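Local coordinates for protein endo-1,4-b-d-mannanase (Trichoderma reesei, PDB 1QNR) that hydrolyses internal beta-1,4-mannosidic linkages in mannans as an endo-acting mannanase of glycoside hydrolase family 5, at residues A[112-117]-A[167-172]; A[159-164]-A[196-201]. All coordinates share one frame; numbering follows the deposited sequence. Where two conformers were deposited one is given.

Interaction 1 of 2, residues A[112-117]-A[167-172]; sequences NNWSDY and GNEPRC. With BMA (beta-D-mannopyranose), chain B; BMA (beta-D-mannopyranose), chain C.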
loop_
_atom_site.group_PDB
_atom_site.type_symbol
_atom_site.label_atom_id
_atom_site.label_comp_id
_atom_site.label_asym_id
_atom_site.label_seq_id
_atom_site.Cartn_x
_atom_site.Cartn_y
_atom_site.Cartn_z
ATOM N N ASN A 112 -7.547 -6.835 -1.154
ATOM C CA ASN A 112 -8.051 -5.853 -0.155
ATOM C C ASN A 112 -8.664 -6.609 1.055
ATOM O O ASN A 112 -9.427 -7.579 0.838
ATOM C CB ASN A 112 -9.166 -5.014 -0.793
ATOM C CG ASN A 112 -9.348 -3.664 -0.066
ATOM O OD1 ASN A 112 -8.768 -3.368 0.982
ATOM N ND2 ASN A 112 -10.138 -2.774 -0.675
ATOM N N ASN A 113 -8.375 -6.108 2.288
ATOM C CA ASN A 113 -9.127 -6.650 3.433
ATOM C C ASN A 113 -10.604 -6.274 3.282
ATOM O O ASN A 113 -11.515 -7.068 3.600
ATOM C CB ASN A 113 -8.583 -6.046 4.741
ATOM C CG ASN A 113 -9.241 -6.664 5.970
ATOM O OD1 ASN A 113 -8.932 -7.829 6.280
ATOM N ND2 ASN A 113 -10.070 -5.940 6.720
ATOM N N TRP A 114 -10.854 -5.075 2.777
ATOM C CA TRP A 114 -12.214 -4.529 2.656
ATOM C C TRP A 114 -12.878 -4.834 1.340
ATOM O O TRP A 114 -12.209 -5.313 0.393
ATOM C CB TRP A 114 -12.138 -2.965 2.869
ATOM C CG TRP A 114 -11.381 -2.619 4.119
ATOM C CD1 TRP A 114 -10.111 -2.055 4.182
ATOM C CD2 TRP A 114 -11.762 -2.856 5.481
ATOM N NE1 TRP A 114 -9.691 -1.927 5.491
ATOM C CE2 TRP A 114 -10.689 -2.410 6.308
ATOM C CE3 TRP A 114 -12.856 -3.488 6.103
ATOM C CZ2 TRP A 114 -10.732 -2.497 7.706
ATOM C CZ3 TRP A 114 -12.914 -3.549 7.491
ATOM C CH2 TRP A 114 -11.833 -3.071 8.281
ATOM N N SER A 115 -14.207 -4.606 1.223
ATOM C CA SER A 115 -14.959 -5.067 0.049
ATOM C C SER A 115 -14.892 -4.187 -1.185
ATOM O O SER A 115 -15.390 -4.527 -2.241
ATOM C CB SER A 115 -16.445 -5.363 0.481
ATOM O OG SER A 115 -16.342 -6.403 1.435
ATOM N N ASP A 116 -14.130 -3.056 -1.088
ATOM C CA ASP A 116 -13.944 -2.215 -2.235
ATOM C C ASP A 116 -13.127 -2.948 -3.301
ATOM O O ASP A 116 -11.994 -3.399 -2.964
ATOM C CB ASP A 116 -13.276 -0.860 -1.856
ATOM C CG ASP A 116 -14.023 -0.230 -0.641
ATOM O OD1 ASP A 116 -15.190 0.186 -0.769
ATOM O OD2 ASP A 116 -13.472 -0.182 0.468
ATOM N N TYR A 117 -13.562 -3.011 -4.565
ATOM C CA TYR A 117 -12.867 -3.753 -5.618
ATOM C C TYR A 117 -12.746 -5.238 -5.216
ATOM O O TYR A 117 -11.756 -5.919 -5.556
ATOM C CB TYR A 117 -11.551 -3.075 -6.040
ATOM C CG TYR A 117 -11.784 -1.641 -6.443
ATOM C CD1 TYR A 117 -12.331 -1.332 -7.701
ATOM C CD2 TYR A 117 -11.566 -0.582 -5.568
ATOM C CE1 TYR A 117 -12.646 -0.027 -8.093
ATOM C CE2 TYR A 117 -11.899 0.748 -5.933
ATOM C CZ TYR A 117 -12.420 0.969 -7.170
ATOM O OH TYR A 117 -12.675 2.328 -7.538
ATOM N N GLY A 167 -1.342 -7.442 1.305
ATOM C CA GLY A 167 -2.728 -6.984 1.098
ATOM C C GLY A 167 -2.829 -5.549 1.608
ATOM O O GLY A 167 -1.918 -4.983 2.244
ATOM N N ASN A 168 -3.997 -4.945 1.288
ATOM C CA ASN A 168 -4.313 -3.642 1.892
ATOM C C ASN A 168 -5.000 -3.864 3.259
ATOM O O ASN A 168 -6.168 -4.324 3.278
ATOM C CB ASN A 168 -5.237 -2.829 1.008
ATOM C CG ASN A 168 -5.602 -1.472 1.652
ATOM O OD1 ASN A 168 -4.722 -0.694 2.079
ATOM N ND2 ASN A 168 -6.902 -1.226 1.735
ATOM N N GLU A 169 -4.326 -3.492 4.355
ATOM C CA GLU A 169 -4.925 -3.479 5.724
ATOM C C GLU A 169 -5.426 -4.832 6.166
ATOM O O GLU A 169 -6.537 -4.923 6.741
ATOM C CB GLU A 169 -6.070 -2.402 5.878
ATOM C CG GLU A 169 -5.498 -1.030 5.423
ATOM C CD GLU A 169 -6.408 0.119 5.753
ATOM O OE1 GLU A 169 -7.637 -0.021 5.892
ATOM O OE2 GLU A 169 -5.877 1.254 5.767
ATOM N N PRO A 170 -4.702 -5.957 6.016
ATOM C CA PRO A 170 -5.198 -7.261 6.498
ATOM C C PRO A 170 -5.555 -7.188 7.987
ATOM O O PRO A 170 -4.768 -6.670 8.805
ATOM C CB PRO A 170 -4.022 -8.213 6.269
ATOM C CG PRO A 170 -2.823 -7.333 6.088
ATOM C CD PRO A 170 -3.312 -6.044 5.452
ATOM N N ARG A 171 -6.728 -7.747 8.338
ATOM C CA ARG A 171 -7.167 -7.884 9.730
ATOM C C ARG A 171 -7.756 -9.274 9.911
ATOM O O ARG A 171 -8.198 -9.916 8.933
ATOM C CB ARG A 171 -8.255 -6.869 10.145
ATOM C CG ARG A 171 -7.812 -5.380 10.072
ATOM C CD ARG A 171 -9.036 -4.578 10.592
ATOM N NE ARG A 171 -8.733 -3.146 10.654
ATOM C CZ ARG A 171 -9.546 -2.238 11.251
ATOM N NH1 ARG A 171 -10.703 -2.645 11.789
ATOM N NH2 ARG A 171 -9.164 -0.971 11.226
ATOM N N CYS A 172 -7.841 -9.707 11.167
ATOM C CA CYS A 172 -8.541 -10.985 11.468
ATOM C C CYS A 172 -9.312 -10.660 12.768
ATOM O O CYS A 172 -8.713 -10.827 13.867
ATOM C CB CYS A 172 -7.538 -12.146 11.501
ATOM S SG CYS A 172 -8.304 -13.849 11.509
HETATM C C1 BMA B . -12.162 0.823 8.493
HETATM C C2 BMA B . -12.874 0.992 7.128
HETATM C C3 BMA B . -11.853 0.947 5.989
HETATM C C4 BMA B . -10.689 1.886 6.277
HETATM C C5 BMA B . -10.082 1.688 7.668
HETATM C C6 BMA B . -9.136 2.878 8.065
HETATM O O2 BMA B . -13.563 2.250 7.075
HETATM O O3 BMA B . -12.411 1.230 4.734
HETATM O O4 BMA B . -9.713 1.680 5.244
HETATM O O5 BMA B . -11.155 1.869 8.672
HETATM O O6 BMA B . -8.589 2.376 9.290
HETATM C C1 BMA C . -13.527 0.561 13.621
HETATM C C2 BMA C . -12.147 1.031 13.114
HETATM C C3 BMA C . -12.216 1.569 11.666
HETATM C C4 BMA C . -12.890 0.532 10.761
HETATM C C5 BMA C . -14.273 0.108 11.355
HETATM C C6 BMA C . -15.139 -0.775 10.493
HETATM O O1 BMA C . -13.374 -0.044 14.904
HETATM O O2 BMA C . -11.212 -0.058 13.180
HETATM O O3 BMA C . -10.837 1.719 11.236
HETATM O O4 BMA C . -13.160 1.017 9.468
HETATM O O5 BMA C . -13.979 -0.479 12.674
HETATM O O6 BMA C . -14.818 -2.161 10.447
#
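Asn112, Asn113 and Trp114 meet Asn168, Glu169 and Arg171 in a sugar-lined contact between two loops, each following a strand of the TIM barrel on the side where such barrels carry their active site. A single beta bridge pairs Asn112 with Asn168, and Asn113 N donates to Asn168 O at 3.0 Å; two asparagine amides add to the tie. Asn112 OD1 takes a nearly straight bond from Asn168 ND2 (2.9 Å), the donor standing above its carbonyl plane. Asn113 reaches across with CG anti to the backbone N (chi1 -175°), and its OD1 receives Arg171 N (3.0 Å) from well out of the carbonyl plane. The indole of Trp114 is layered between Asn113 ND2, above the centre of one face, and C3 of a mannose on the opposite face. In the conformer given, Glu169 OE1 accepts from Trp114 NE1 on its anti lone pair (2.8 Å) and from that mannose's O4. Trp114 CZ2 lies over one face of the Arg171 guanidinium, whose NH2 donates to O2 and O3 of the next mannose and pairs with Glu205. Asn168-Glu169-Pro170 matches the family's Asn-Glu-Pro motif, consistent with a substrate cleft. Behind, Asn113 packs on helix 119-127, Asn168 OD1 is hydrogen-bonded by Arg54, the last residue of strand 52-54, and Cys172 leans on helix 178-194.

Interaction 2 of 2, residues A[159-164]-A[196-201]; sequences TAIFAW and SNHLVT. With NAG (2-acetamido-2-deoxy-beta-D-glucopyranose), chain G.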
loop_
_atom_site.group_PDB
_atom_site.type_symbol
_atom_site.label_atom_id
_atom_site.label_comp_id
_atom_site.label_asym_id
_atom_site.label_seq_id
_atom_site.Cartn_x
_atom_site.Cartn_y
_atom_site.Cartn_z
ATOM N N THR A 159 12.715 -2.649 -12.752
ATOM C CA THR A 159 13.260 -1.852 -11.663
ATOM C C THR A 159 12.236 -0.814 -11.123
ATOM O O THR A 159 12.554 -0.185 -10.117
ATOM C CB THR A 159 14.555 -1.123 -12.073
ATOM O OG1 THR A 159 14.292 -0.350 -13.226
ATOM C CG2 THR A 159 15.679 -2.135 -12.405
ATOM N N ALA A 160 11.021 -0.780 -11.664
ATOM C CA ALA A 160 10.024 0.170 -11.114
ATOM C C ALA A 160 9.262 -0.369 -9.940
ATOM O O ALA A 160 8.460 0.413 -9.413
ATOM C CB ALA A 160 9.062 0.566 -12.265
ATOM N N ILE A 161 9.389 -1.604 -9.497
ATOM C CA ILE A 161 8.690 -2.084 -8.291
ATOM C C ILE A 161 9.445 -1.764 -7.027
ATOM O O ILE A 161 10.618 -2.183 -6.850
ATOM C CB ILE A 161 8.424 -3.588 -8.405
ATOM C CG1 ILE A 161 7.765 -3.965 -9.753
ATOM C CG2 ILE A 161 7.594 -4.092 -7.195
ATOM C CD1 ILE A 161 6.402 -3.293 -10.001
ATOM N N PHE A 162 8.841 -0.949 -6.152
ATOM C CA PHE A 162 9.414 -0.648 -4.820
ATOM C C PHE A 162 9.318 -1.880 -3.913
ATOM O O PHE A 162 10.301 -2.372 -3.328
ATOM C CB PHE A 162 8.714 0.535 -4.114
ATOM C CG PHE A 162 9.381 1.043 -2.854
ATOM C CD1 PHE A 162 9.124 0.410 -1.627
ATOM C CD2 PHE A 162 10.257 2.127 -2.847
ATOM C CE1 PHE A 162 9.658 0.865 -0.415
ATOM C CE2 PHE A 162 10.796 2.629 -1.677
ATOM C CZ PHE A 162 10.548 1.956 -0.453
ATOM N N ALA A 163 8.097 -2.422 -3.811
ATOM C CA ALA A 163 7.849 -3.649 -3.017
ATOM C C ALA A 163 6.513 -4.313 -3.438
ATOM O O ALA A 163 5.528 -3.604 -3.762
ATOM C CB ALA A 163 7.745 -3.302 -1.511
ATOM N N TRP A 164 6.493 -5.637 -3.255
ATOM C CA TRP A 164 5.206 -6.389 -3.304
ATOM C C TRP A 164 4.591 -6.290 -1.890
ATOM O O TRP A 164 5.345 -6.272 -0.873
ATOM C CB TRP A 164 5.481 -7.857 -3.627
ATOM C CG TRP A 164 6.108 -8.082 -4.991
ATOM C CD1 TRP A 164 7.314 -8.643 -5.244
ATOM C CD2 TRP A 164 5.541 -7.678 -6.255
ATOM N NE1 TRP A 164 7.540 -8.684 -6.615
ATOM C CE2 TRP A 164 6.493 -8.025 -7.242
ATOM C CE3 TRP A 164 4.362 -7.011 -6.645
ATOM C CZ2 TRP A 164 6.290 -7.847 -8.614
ATOM C CZ3 TRP A 164 4.172 -6.750 -8.017
ATOM C CH2 TRP A 164 5.155 -7.151 -8.959
ATOM N N SER A 196 13.485 -12.846 -6.597
ATOM C CA SER A 196 14.514 -12.512 -5.591
ATOM C C SER A 196 15.084 -11.094 -5.702
ATOM O O SER A 196 16.030 -10.661 -5.008
ATOM C CB SER A 196 15.698 -13.491 -5.693
ATOM O OG SER A 196 16.327 -13.443 -6.988
ATOM N N ASN A 197 14.518 -10.261 -6.630
ATOM C CA ASN A 197 14.988 -8.938 -6.844
ATOM C C ASN A 197 14.342 -7.888 -5.936
ATOM O O ASN A 197 14.953 -6.859 -5.683
ATOM C CB ASN A 197 14.708 -8.483 -8.307
ATOM C CG ASN A 197 15.361 -9.385 -9.337
ATOM O OD1 ASN A 197 16.526 -9.753 -9.187
ATOM N ND2 ASN A 197 14.539 -9.791 -10.352
ATOM N N HIS A 198 13.100 -8.142 -5.492
ATOM C CA HIS A 198 12.289 -7.062 -4.831
ATOM C C HIS A 198 11.954 -7.293 -3.375
ATOM O O HIS A 198 11.883 -8.446 -2.868
ATOM C CB HIS A 198 10.944 -6.909 -5.612
ATOM C CG HIS A 198 11.137 -6.382 -7.022
ATOM N ND1 HIS A 198 10.746 -7.111 -8.161
ATOM C CD2 HIS A 198 11.647 -5.171 -7.429
ATOM C CE1 HIS A 198 11.040 -6.301 -9.207
ATOM N NE2 HIS A 198 11.634 -5.157 -8.812
ATOM N N LEU A 199 11.832 -6.149 -2.661
ATOM C CA LEU A 199 11.372 -6.149 -1.280
ATOM C C LEU A 199 9.909 -6.605 -1.133
ATOM O O LEU A 199 9.120 -6.518 -2.098
ATOM C CB LEU A 199 11.449 -4.691 -0.759
ATOM C CG LEU A 199 12.865 -4.074 -0.787
ATOM C CD1 LEU A 199 12.816 -2.565 -0.371
ATOM C CD2 LEU A 199 13.860 -4.857 0.099
ATOM N N VAL A 200 9.535 -7.160 0.027
ATOM C CA VAL A 200 8.185 -7.613 0.350
ATOM C C VAL A 200 7.785 -7.029 1.720
ATOM O O VAL A 200 8.559 -6.966 2.671
ATOM C CB VAL A 200 8.105 -9.138 0.376
ATOM C CG1 VAL A 200 6.694 -9.708 0.646
ATOM C CG2 VAL A 200 8.589 -9.763 -0.961
ATOM N N THR A 201 6.476 -6.630 1.832
ATOM C CA THR A 201 5.969 -6.058 3.083
ATOM C C THR A 201 4.504 -6.514 3.286
ATOM O O THR A 201 3.856 -7.026 2.346
ATOM C CB THR A 201 6.081 -4.508 3.093
ATOM O OG1 THR A 201 5.825 -3.995 4.434
ATOM C CG2 THR A 201 5.114 -3.898 2.104
HETATM C C1 NAG G . 15.004 -12.186 -13.594
HETATM C C2 NAG G . 16.301 -12.578 -14.286
HETATM C C3 NAG G . 16.620 -13.962 -13.719
HETATM C C4 NAG G . 16.700 -13.928 -12.175
HETATM C C5 NAG G . 15.363 -13.407 -11.573
HETATM C C6 NAG G . 15.424 -13.250 -10.057
HETATM C C7 NAG G . 16.854 -12.117 -16.639
HETATM C C8 NAG G . 16.520 -12.440 -18.060
HETATM N N2 NAG G . 15.973 -12.656 -15.741
HETATM O O3 NAG G . 17.906 -14.347 -14.252
HETATM O O4 NAG G . 16.888 -15.305 -11.688
HETATM O O5 NAG G . 15.146 -12.105 -12.149
HETATM O O6 NAG G . 14.055 -12.991 -9.564
HETATM O O7 NAG G . 17.824 -11.530 -16.270
HETATM O O HOH W 1 12.489 -3.831 -4.435
#
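Ile161 and Trp164 face His198 where two neighbouring parallel strands of the barrel, 161-165 and 199-201, begin to pair; helix 178-194 links them in a beta-alpha-beta crossover. The imidazole is the pivot. With CG anti to the carbonyl carbon (chi1 -66°), its ring swings across Ile161, whose CB sits over one face in a CH-pi contact, 3.7 Å from the ring centroid. Asn197 CB covers the opposite face. The indole of Trp164 stands almost perpendicular to the imidazole, planes at 88°, with NE1 3.9 Å from His198 ND1. That nearness is explained by a common acceptor: both nitrogens bond to Asp195 OD2. His198 NE2 is held by Ser158 O, a pattern consistent with a doubly protonated ring. An alanine here would probably leave Ser158 O without this mate, strip Asp195 of one of its donors and open a gap beside Ile161 and Trp164. Ile161 itself turns two ways, its CB to the imidazole and its CG2 over the centre of the indole, 4.0 Å above the plane. Further along, the strands settle into parallel pairing: Trp164 N donates to Leu199 O at 3.0 Å, and Thr201 N to Trp164 O. Ala163 and Leu199 share one face of the sheet, Trp164 and Val200 the other, where both pack on Val191 of helix 178-194. Where the strands are still splayed, a water takes over the bridging. It accepts from Leu199 N at 3.0 Å, lies 2.9 Å from Phe162 O and rests in the plane of the His198 ring, at its edge.

In the fold
The two contacts illustrate how a TIM barrel separates structure from chemistry. Their centres lie 20 Å apart, and their segments alternate along the chain: 112-117, 159-164, 167-172, 196-201. Strand 161-165 is the common element. Interaction 2 sets it beside strand 199-201, with direct backbone pairing only toward Trp164, while interaction 1 involves the loop just beyond its other end and the loop after strand 105-109, its neighbour on the other side in the parallel sheet. Segments 159-164 and 167-172 are only two residues apart, but the contacts do not otherwise touch. One therefore packs the barrel wall; the other lies beside the bound mannose units, at the mouth where the substrate is probably cleaved.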